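Local coordinates for bifunctional thiamine biosynthesis protein ThiDN (PDB 2PHP) that probably makes thiamine phosphate through its C-terminal ThiN domain, the part in this structure, after its kinase domain has phosphorylated the hydroxymethylpyrimidine precursor, at residues V11-L15 and I37-L41; K48-T54 and G69-A75. All blocks are in the same frame, centred on the assembly; numbering follows the deposited sequence.

Both interactions belong to the C-terminal ThiN domain, the thiamine-phosphate synthase part of the protein, and lie about 8 Å apart, centre to centre. Interaction 1 sets helix 8-22 against strand 37-40; interaction 2 pairs strand 50-53 with strand 71-73, the outermost strand of the mixed sheet at this end within the chain. They come in series along the sequence, and strands 37-40 and 50-53 are sheet neighbours, probably joined by a hydrogen bond between Glu39 O and Ala51 N (2.9 Å). Leu15 reaches both strands, and Ile12 and Leu15 also touch Ile71, so one helix covers three successive strands of the sheet. Both contacts also touch the same neighbouring subunit.

Interaction 1: V11-L15 and I37-L41; sequences VIKNL and IAESL
Glu39 OE2 is gripped by two groups: Asn14 ND2 donates to it over 2.9 Å, and NH1 of Arg94, just ahead of the neighbouring strand 95-100, adds a salt bridge. The amide bond is nearly straight, 167° at the hydrogen, and enters on the syn lone pair of OE2, while the oxygen lies close to the amide plane of Asn14. Amide and carboxylate planes are nevertheless 33° apart, and the two side chains cross at a slant. The other oxygen, OE1, takes the backbone N of Ala167 at the start of helix 167-185, which leaves the buried carboxylate with partners on both oxygens. Glu39 reaches from the strand to the flank of the helix because its chain is extended, CG lying opposite the backbone N (chi1 -169°), and OE1 comes to 3.1 Å from Asn14 CB.

Apolar groups pack along the stem of this acid. Leu15 runs past it in the opposite sense, its CG 3.9 Å from Glu39 CB, and its CD2 reaches Ile37 CG2 at 4.0 Å. Val11 lies one turn earlier in the helix: its CG1 touches Glu39 O at 3.5 Å, and CG2 meets Leu41 CD2 at 4.0 Å. The axes of the short segments 11-15 and 37-40 run roughly antiparallel, 8.6 Å apart at their closest. Val11 points toward the strand, whereas Leu15 starts off to one side and brings its branch end up to it. A glutamine in place of Glu39 would probably leave Arg94 without its negative mate and weaken the hold on the Asn14 amide.

This is helix-on-sheet packing with a polar inset. Although Asp166 is close by, the arginine, side-chain amide and helix-start N-H bonded to the carboxylate would probably favour its ionised form, tying helix 8-22, strand 37-40 and helix 167-185 together.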
ATOM      1  N   VAL B  11       0.953   5.882  23.132  1.00 27.26           N
ATOM      2  CA  VAL B  11      -0.025   4.973  22.537  1.00 26.38           C
ATOM      3  C   VAL B  11       0.300   4.684  21.068  1.00 27.30           C
ATOM      4  O   VAL B  11       0.286   3.528  20.636  1.00 26.52           O
ATOM      5  CB  VAL B  11      -1.454   5.553  22.632  1.00 24.34           C
ATOM      6  CG1 VAL B  11      -2.420   4.736  21.770  1.00 23.87           C
ATOM      7  CG2 VAL B  11      -1.923   5.547  24.088  1.00 24.07           C
ATOM      8  N   ILE B  12       0.582   5.731  20.300  1.00 27.01           N
ATOM      9  CA  ILE B  12       0.922   5.553  18.893  1.00 27.33           C
ATOM     10  C   ILE B  12       2.168   4.673  18.757  1.00 27.44           C
ATOM     11  O   ILE B  12       2.223   3.811  17.885  1.00 26.48           O
ATOM     12  CB  ILE B  12       1.178   6.906  18.191  1.00 28.06           C
ATOM     13  CG1 ILE B  12      -0.128   7.706  18.105  1.00 26.52           C
ATOM     14  CG2 ILE B  12       1.792   6.672  16.808  1.00 25.31           C
ATOM     15  CD1 ILE B  12      -1.254   7.006  17.389  1.00 26.58           C
ATOM     16  N   LYS B  13       3.159   4.889  19.621  1.00 25.91           N
ATOM     17  CA  LYS B  13       4.385   4.091  19.573  1.00 26.99           C
ATOM     18  C   LYS B  13       4.134   2.616  19.919  1.00 26.93           C
ATOM     19  O   LYS B  13       4.747   1.722  19.326  1.00 25.05           O
ATOM     20  CB  LYS B  13       5.455   4.652  20.524  1.00 27.32           C
ATOM     21  CG  LYS B  13       6.153   5.910  20.050  1.00 27.61           C
ATOM     22  CD  LYS B  13       7.386   6.208  20.906  1.00 32.18           C
ATOM     23  CE  LYS B  13       7.905   7.617  20.632  1.00 32.34           C
ATOM     24  NZ  LYS B  13       8.765   8.137  21.724  1.00 32.40           N
ATOM     25  N   ASN B  14       3.239   2.363  20.874  1.00 24.94           N
ATOM     26  CA  ASN B  14       2.933   0.992  21.267  1.00 25.18           C
ATOM     27  C   ASN B  14       2.233   0.264  20.127  1.00 24.59           C
ATOM     28  O   ASN B  14       2.590  -0.860  19.788  1.00 24.08           O
ATOM     29  CB  ASN B  14       2.050   0.966  22.516  1.00 24.36           C
ATOM     30  CG  ASN B  14       2.789   1.413  23.751  1.00 29.32           C
ATOM     31  OD1 ASN B  14       4.006   1.237  23.853  1.00 29.08           O
ATOM     32  ND2 ASN B  14       2.060   1.978  24.710  1.00 31.29           N
ATOM     33  N   LEU B  15       1.236   0.912  19.538  1.00 24.72           N
ATOM     34  CA  LEU B  15       0.502   0.318  18.422  1.00 25.33           C
ATOM     35  C   LEU B  15       1.426   0.049  17.236  1.00 26.73           C
ATOM     36  O   LEU B  15       1.367  -1.017  16.616  1.00 27.07           O
ATOM     37  CB  LEU B  15      -0.643   1.239  17.990  1.00 23.34           C
ATOM     38  CG  LEU B  15      -1.893   1.119  18.863  1.00 22.87           C
ATOM     39  CD1 LEU B  15      -2.824   2.298  18.646  1.00 21.46           C
ATOM     40  CD2 LEU B  15      -2.580  -0.195  18.531  1.00 22.15           C
ATOM     41  N   ILE B  37      -6.380  -3.690  15.708  1.00 25.97           N
ATOM     42  CA  ILE B  37      -5.762  -3.636  17.022  1.00 25.76           C
ATOM     43  C   ILE B  37      -5.877  -2.186  17.489  1.00 26.41           C
ATOM     44  O   ILE B  37      -5.622  -1.249  16.719  1.00 24.98           O
ATOM     45  CB  ILE B  37      -4.282  -4.109  16.973  1.00 26.36           C
ATOM     46  CG1 ILE B  37      -3.696  -4.141  18.390  1.00 27.02           C
ATOM     47  CG2 ILE B  37      -3.476  -3.218  16.055  1.00 23.81           C
ATOM     48  CD1 ILE B  37      -2.399  -4.903  18.502  1.00 28.51           C
ATOM     49  N   ALA B  38      -6.288  -2.014  18.741  1.00 24.80           N
ATOM     50  CA  ALA B  38      -6.493  -0.696  19.315  1.00 23.90           C
ATOM     51  C   ALA B  38      -5.919  -0.546  20.718  1.00 25.43           C
ATOM     52  O   ALA B  38      -5.761  -1.521  21.463  1.00 27.23           O
ATOM     53  CB  ALA B  38      -7.981  -0.378  19.343  1.00 22.50           C
ATOM     54  N   GLU B  39      -5.618   0.696  21.073  1.00 24.85           N
ATOM     55  CA  GLU B  39      -5.085   1.003  22.391  1.00 25.95           C
ATOM     56  C   GLU B  39      -5.587   2.386  22.770  1.00 27.38           C
ATOM     57  O   GLU B  39      -5.652   3.294  21.930  1.00 25.96           O
ATOM     58  CB  GLU B  39      -3.558   0.981  22.384  1.00 26.91           C
ATOM     59  CG  GLU B  39      -2.943   1.039  23.788  1.00 30.35           C
ATOM     60  CD  GLU B  39      -1.418   1.002  23.770  1.00 35.86           C
ATOM     61  OE1 GLU B  39      -0.846   0.069  23.156  1.00 37.77           O
ATOM     62  OE2 GLU B  39      -0.786   1.900  24.376  1.00 38.90           O
ATOM     63  N   SER B  40      -5.946   2.542  24.039  1.00 25.55           N
ATOM     64  CA  SER B  40      -6.457   3.811  24.524  1.00 26.21           C
ATOM     65  C   SER B  40      -5.514   4.488  25.495  1.00 26.57           C
ATOM     66  O   SER B  40      -4.555   3.887  26.002  1.00 26.98           O
ATOM     67  CB  SER B  40      -7.775   3.600  25.256  1.00 24.45           C
ATOM     68  OG  SER B  40      -7.528   2.997  26.516  1.00 23.39           O
ATOM     69  N   LEU B  41      -5.812   5.757  25.749  1.00 26.37           N
ATOM     70  CA  LEU B  41      -5.074   6.537  26.723  1.00 26.23           C
ATOM     71  C   LEU B  41      -5.676   6.039  28.038  1.00 27.04           C
ATOM     72  O   LEU B  41      -6.743   5.404  28.043  1.00 26.72           O
ATOM     73  CB  LEU B  41      -5.392   8.021  26.552  1.00 26.33           C
ATOM     74  CG  LEU B  41      -4.800   8.782  25.368  1.00 26.44           C
ATOM     75  CD1 LEU B  41      -5.537  10.114  25.203  1.00 26.54           C
ATOM     76  CD2 LEU B  41      -3.304   9.000  25.596  1.00 27.71           C
TER

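Interaction 2: K48-T54 and G69-A75; sequences KDVAALT and GDIEFGA
Ala51 and Phe73 form a non-hydrogen-bonded pair in an antiparallel two-strand ladder, part of the mixed sheet of the ThiN domain; the axes of the short strands 50-53 and 71-73 approach to 4.3 Å with their directions 151° apart. Backbone bonds carry the ladder. Ala52 and Glu72 make the hydrogen-bonded pair, Ala52 N to Glu72 O at 3.1 Å and Glu72 N to Ala52 O at 3.0 Å, and Thr54 N donates to Asp70 O beyond. At the other end Gly74, the third residue of the type II turn from Glu72 to Ala75, donates its N to Val50 O across the strands; its positive phi suits glycine.

Apolar contacts lie on the face that carries Ala51, Leu53, Ile71 and Phe73. Ala51 CB stands 3.7 Å from the centroid of the Phe73 ring, only 4° off its normal, a CH-pi contact over the face, while Asp49 O lies at the ring edge. Leu53 CD2 packs on Ile71 CG1, and helix 8-22 covers Ala51 and Ile71. On the side of the ladder where Glu72 points, Thr54 CG2 rests on Glu72 CG at 4.0 Å, beside Leu62 of the third subunit.

The side-chain hydrogen bond belongs to Thr54. A chi1 of 48° turns its OG1 toward residues 69-70; this oxygen also bonds Tyr66 OH of the third subunit, and Thr54 OG1 accepts a hydrogen bond from Asp70 N at 2.8 Å.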
ATOM      1  N   LYS B  48     -12.748   8.426  20.860  1.00 31.38           N
ATOM      2  CA  LYS B  48     -11.770   9.380  20.347  1.00 31.62           C
ATOM      3  C   LYS B  48     -10.439   9.261  21.094  1.00 30.22           C
ATOM      4  O   LYS B  48      -9.402   9.666  20.582  1.00 30.80           O
ATOM      5  CB  LYS B  48     -12.290  10.811  20.481  1.00 35.29           C
ATOM      6  CG  LYS B  48     -13.544  11.120  19.687  1.00 40.43           C
ATOM      7  CD  LYS B  48     -13.289  11.040  18.199  1.00 43.86           C
ATOM      8  CE  LYS B  48     -14.083  12.108  17.440  1.00 47.40           C
ATOM      9  NZ  LYS B  48     -15.543  12.106  17.746  1.00 49.38           N
ATOM     10  N   ASP B  49     -10.471   8.717  22.306  1.00 28.72           N
ATOM     11  CA  ASP B  49      -9.251   8.537  23.074  1.00 28.94           C
ATOM     12  C   ASP B  49      -8.644   7.178  22.748  1.00 28.05           C
ATOM     13  O   ASP B  49      -7.710   6.740  23.408  1.00 29.25           O
ATOM     14  CB  ASP B  49      -9.528   8.618  24.581  1.00 29.15           C
ATOM     15  CG  ASP B  49      -9.892  10.023  25.044  1.00 31.37           C
ATOM     16  OD1 ASP B  49      -9.654  10.993  24.293  1.00 30.15           O
ATOM     17  OD2 ASP B  49     -10.407  10.156  26.178  1.00 33.65           O
ATOM     18  N   VAL B  50      -9.178   6.514  21.723  1.00 26.85           N
ATOM     19  CA  VAL B  50      -8.684   5.195  21.318  1.00 25.80           C
ATOM     20  C   VAL B  50      -8.105   5.223  19.908  1.00 25.07           C
ATOM     21  O   VAL B  50      -8.753   5.717  18.985  1.00 25.24           O
ATOM     22  CB  VAL B  50      -9.819   4.143  21.344  1.00 26.15           C
ATOM     23  CG1 VAL B  50      -9.257   2.758  21.028  1.00 24.55           C
ATOM     24  CG2 VAL B  50     -10.508   4.154  22.702  1.00 25.94           C
ATOM     25  N   ALA B  51      -6.895   4.692  19.735  1.00 22.67           N
ATOM     26  CA  ALA B  51      -6.269   4.658  18.406  1.00 23.20           C
ATOM     27  C   ALA B  51      -6.236   3.248  17.815  1.00 23.93           C
ATOM     28  O   ALA B  51      -6.117   2.256  18.544  1.00 24.24           O
ATOM     29  CB  ALA B  51      -4.858   5.218  18.468  1.00 18.95           C
ATOM     30  N   ALA B  52      -6.334   3.174  16.488  1.00 23.30           N
ATOM     31  CA  ALA B  52      -6.315   1.895  15.775  1.00 26.08           C
ATOM     32  C   ALA B  52      -6.184   2.109  14.266  1.00 25.22           C
ATOM     33  O   ALA B  52      -6.090   3.246  13.810  1.00 24.42           O
ATOM     34  CB  ALA B  52      -7.582   1.123  16.082  1.00 23.38           C
ATOM     35  N   LEU B  53      -6.189   1.022  13.492  1.00 23.61           N
ATOM     36  CA  LEU B  53      -6.069   1.122  12.037  1.00 22.46           C
ATOM     37  C   LEU B  53      -7.315   1.720  11.420  1.00 23.50           C
ATOM     38  O   LEU B  53      -8.420   1.425  11.848  1.00 23.42           O
ATOM     39  CB  LEU B  53      -5.820  -0.258  11.414  1.00 21.88           C
ATOM     40  CG  LEU B  53      -4.484  -0.909  11.764  1.00 23.46           C
ATOM     41  CD1 LEU B  53      -4.416  -2.320  11.221  1.00 23.04           C
ATOM     42  CD2 LEU B  53      -3.362  -0.067  11.206  1.00 25.38           C
ATOM     43  N   THR B  54      -7.129   2.568  10.414  1.00 24.52           N
ATOM     44  CA  THR B  54      -8.249   3.191   9.718  1.00 24.40           C
ATOM     45  C   THR B  54      -8.831   2.126   8.782  1.00 26.04           C
ATOM     46  O   THR B  54      -9.982   2.204   8.371  1.00 24.49           O
ATOM     47  CB  THR B  54      -7.779   4.429   8.916  1.00 24.64           C
ATOM     48  OG1 THR B  54      -6.611   4.091   8.156  1.00 23.73           O
ATOM     49  CG2 THR B  54      -7.449   5.586   9.864  1.00 22.90           C
ATOM     50  N   GLY B  69      -4.326   0.722   6.044  1.00 27.81           N
ATOM     51  CA  GLY B  69      -4.638   1.963   6.728  1.00 27.91           C
ATOM     52  C   GLY B  69      -3.547   2.480   7.651  1.00 30.21           C
ATOM     53  O   GLY B  69      -2.443   1.924   7.708  1.00 29.77           O
ATOM     54  N   ASP B  70      -3.864   3.547   8.378  1.00 29.54           N
ATOM     55  CA  ASP B  70      -2.922   4.174   9.297  1.00 30.96           C
ATOM     56  C   ASP B  70      -3.450   4.122  10.714  1.00 30.57           C
ATOM     57  O   ASP B  70      -4.642   3.908  10.937  1.00 27.30           O
ATOM     58  CB  ASP B  70      -2.715   5.646   8.924  1.00 32.84           C
ATOM     59  CG  ASP B  70      -2.386   5.832   7.462  1.00 34.87           C
ATOM     60  OD1 ASP B  70      -1.397   5.229   6.995  1.00 37.12           O
ATOM     61  OD2 ASP B  70      -3.123   6.579   6.786  1.00 38.39           O
ATOM     62  N   ILE B  71      -2.556   4.329  11.674  1.00 30.25           N
ATOM     63  CA  ILE B  71      -2.965   4.335  13.059  1.00 30.89           C
ATOM     64  C   ILE B  71      -3.403   5.745  13.394  1.00 30.47           C
ATOM     65  O   ILE B  71      -2.638   6.689  13.252  1.00 31.03           O
ATOM     66  CB  ILE B  71      -1.825   3.920  13.983  1.00 29.42           C
ATOM     67  CG1 ILE B  71      -1.504   2.450  13.745  1.00 33.15           C
ATOM     68  CG2 ILE B  71      -2.218   4.156  15.425  1.00 28.68           C
ATOM     69  CD1 ILE B  71      -0.338   1.936  14.553  1.00 35.73           C
ATOM     70  N   GLU B  72      -4.649   5.875  13.823  1.00 30.13           N
ATOM     71  CA  GLU B  72      -5.193   7.167  14.168  1.00 31.08           C
ATOM     72  C   GLU B  72      -6.207   7.024  15.295  1.00 30.43           C
ATOM     73  O   GLU B  72      -6.891   5.993  15.408  1.00 25.41           O
ATOM     74  CB  GLU B  72      -5.869   7.783  12.942  1.00 35.19           C
ATOM     75  CG  GLU B  72      -4.933   7.972  11.758  1.00 43.79           C
ATOM     76  CD  GLU B  72      -4.595   9.431  11.511  1.00 48.82           C
ATOM     77  OE1 GLU B  72      -4.189  10.124  12.473  1.00 50.90           O
ATOM     78  OE2 GLU B  72      -4.738   9.866  10.345  1.00 51.45           O
ATOM     79  N   PHE B  73      -6.296   8.060  16.127  1.00 26.76           N
ATOM     80  CA  PHE B  73      -7.251   8.074  17.218  1.00 26.89           C
ATOM     81  C   PHE B  73      -8.658   8.208  16.645  1.00 27.83           C
ATOM     82  O   PHE B  73      -8.874   8.922  15.669  1.00 28.58           O
ATOM     83  CB  PHE B  73      -6.964   9.244  18.163  1.00 26.38           C
ATOM     84  CG  PHE B  73      -5.906   8.945  19.163  1.00 25.69           C
ATOM     85  CD1 PHE B  73      -6.231   8.318  20.364  1.00 24.83           C
ATOM     86  CD2 PHE B  73      -4.568   9.221  18.883  1.00 24.06           C
ATOM     87  CE1 PHE B  73      -5.241   7.964  21.268  1.00 26.97           C
ATOM     88  CE2 PHE B  73      -3.569   8.868  19.781  1.00 25.23           C
ATOM     89  CZ  PHE B  73      -3.904   8.239  20.977  1.00 25.88           C
ATOM     90  N   GLY B  74      -9.609   7.523  17.265  1.00 27.89           N
ATOM     91  CA  GLY B  74     -10.974   7.579  16.795  1.00 28.25           C
ATOM     92  C   GLY B  74     -11.217   6.700  15.591  1.00 30.29           C
ATOM     93  O   GLY B  74     -12.319   6.656  15.068  1.00 29.99           O
ATOM     94  N   ALA B  75     -10.195   5.982  15.145  1.00 30.98           N
ATOM     95  CA  ALA B  75     -10.378   5.117  13.982  1.00 34.40           C
ATOM     96  C   ALA B  75     -11.407   4.011  14.207  1.00 36.93           C
ATOM     97  O   ALA B  75     -12.215   3.741  13.320  1.00 39.31           O
ATOM     98  CB  ALA B  75      -9.047   4.502  13.536  1.00 32.23           C
TER